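Local structure of alkaline serine protease (Thermobifida fusca, 2PFE) at residues A[102-105]-A[106-109]. The protein is probably a chymotrypsin-like serine endopeptidase of the alpha-lytic protease group, the chain being its mature two-barrel protease domain, here with a bound sulfonyl fluoride inhibitor. Residues are numbered along the deposited sequence; the frame is centred on the assembly and turned at random.
Sequences ATTG and WRCG
Arg-107 folds back on Thr-104 in a local side-chain-to-backbone clasp at the turn of the beta hairpin formed by strands 96-101 and 105-113 of the closed barrel. The guanidinium grips one carbonyl oxygen side-on with two nitrogens. From NE to Thr-104 O the distance is 2.9 Å, nearly straight with an N-H...O angle of 163°; the second bond, NH2 to Thr-104 O, is longer at 3.2 Å and more bent. The oxygen lies almost in the guanidinium plane, while the two donors approach from opposite faces of the carbonyl plane. A bend at chi2 (-71°) turns the arginine back toward the loop, and its side chain crosses that of Thr-104 at about a right angle, Thr-104 CB resting 3.8 Å from Arg-107 NE. With a leucine in place of the arginine, Thr-104 O loses both guanidinium donors and the turn would probably be less firmly tied to the strand. Between the partners, Gly-105 adopts a positive phi (72°), a conformation in which a side chain is disfavoured. The threonine hydroxyl is engaged elsewhere, hydrogen-bonded to Asp-139 OD2 and Arg-99 NH1, so that the loop is also fastened to the segment just before Ser-140, the predicted catalytic serine, whose side chain is about 10 Å from that of Thr-104. Trp-106 points the other way, packs on Cys-98 and Ser-100, and makes a cation-pi contact with Arg-77. Backbone hydrogen bonds of Arg-107 with Arg-99 and of Gly-109 with Val-97, together with the Cys-98 to Cys-108 disulfide, join strand 105-113 to its antiparallel neighbour 96-101.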
loop_
_atom_site.group_PDB
_atom_site.type_symbol
_atom_site.label_atom_id
_atom_site.label_comp_id
_atom_site.label_asym_id
_atom_site.label_seq_id
_atom_site.Cartn_x
_atom_site.Cartn_y
_atom_site.Cartn_z
ATOM N N ALA A 102 -0.642 -5.817 7.954
ATOM C CA ALA A 102 -0.861 -7.139 8.555
ATOM C C ALA A 102 -0.140 -7.353 9.869
ATOM O O ALA A 102 -0.556 -8.187 10.682
ATOM C CB ALA A 102 -0.460 -8.231 7.581
ATOM N N THR A 103 0.948 -6.619 10.077
ATOM C CA THR A 103 1.757 -6.835 11.270
ATOM C C THR A 103 1.327 -5.962 12.452
ATOM O O THR A 103 1.207 -6.449 13.583
ATOM C CB THR A 103 3.245 -6.659 10.976
ATOM O OG1 THR A 103 3.622 -7.613 9.990
ATOM C CG2 THR A 103 4.088 -6.923 12.204
ATOM N N THR A 104 1.092 -4.675 12.187
ATOM C CA THR A 104 0.789 -3.745 13.276
ATOM C C THR A 104 -0.644 -3.205 13.299
ATOM O O THR A 104 -0.964 -2.375 14.149
ATOM C CB THR A 104 1.759 -2.574 13.290
ATOM O OG1 THR A 104 1.640 -1.835 12.067
ATOM C CG2 THR A 104 3.189 -3.070 13.496
ATOM N N GLY A 105 -1.482 -3.656 12.366
ATOM C CA GLY A 105 -2.861 -3.189 12.295
ATOM C C GLY A 105 -2.986 -1.759 11.803
ATOM O O GLY A 105 -2.366 -1.378 10.806
ATOM N N TRP A 106 -3.779 -0.974 12.529
ATOM C CA TRP A 106 -4.091 0.423 12.201
ATOM C C TRP A 106 -3.280 1.362 13.051
ATOM O O TRP A 106 -3.293 1.281 14.295
ATOM C CB TRP A 106 -5.587 0.645 12.453
ATOM C CG TRP A 106 -6.175 1.968 12.075
ATOM C CD1 TRP A 106 -6.379 3.032 12.893
ATOM C CD2 TRP A 106 -6.718 2.327 10.798
ATOM N NE1 TRP A 106 -7.004 4.053 12.201
ATOM C CE2 TRP A 106 -7.230 3.639 10.916
ATOM C CE3 TRP A 106 -6.825 1.667 9.567
ATOM C CZ2 TRP A 106 -7.831 4.309 9.842
ATOM C CZ3 TRP A 106 -7.432 2.327 8.505
ATOM C CH2 TRP A 106 -7.919 3.635 8.649
ATOM N N ARG A 107 -2.512 2.218 12.368
ATOM C CA ARG A 107 -1.632 3.176 13.040
ATOM C C ARG A 107 -1.728 4.526 12.362
ATOM O O ARG A 107 -1.808 4.602 11.135
ATOM C CB ARG A 107 -0.160 2.720 13.028
ATOM C CG ARG A 107 0.076 1.339 13.642
ATOM C CD ARG A 107 -0.097 1.311 15.151
ATOM N NE ARG A 107 -0.048 -0.073 15.582
ATOM C CZ ARG A 107 0.339 -0.482 16.785
ATOM N NH1 ARG A 107 0.728 0.406 17.699
ATOM N NH2 ARG A 107 0.331 -1.789 17.051
ATOM N N CYS A 108 -1.717 5.586 13.160
ATOM C CA CYS A 108 -1.892 6.922 12.612
ATOM C C CYS A 108 -0.771 7.893 12.925
ATOM O O CYS A 108 0.055 7.678 13.808
ATOM C CB CYS A 108 -3.207 7.520 13.099
ATOM S SG CYS A 108 -4.642 6.452 12.790
ATOM N N GLY A 109 -0.760 8.977 12.177
ATOM C CA GLY A 109 0.246 9.986 12.355
ATOM C C GLY A 109 -0.086 11.185 11.512
ATOM O O GLY A 109 -1.237 11.423 11.179
#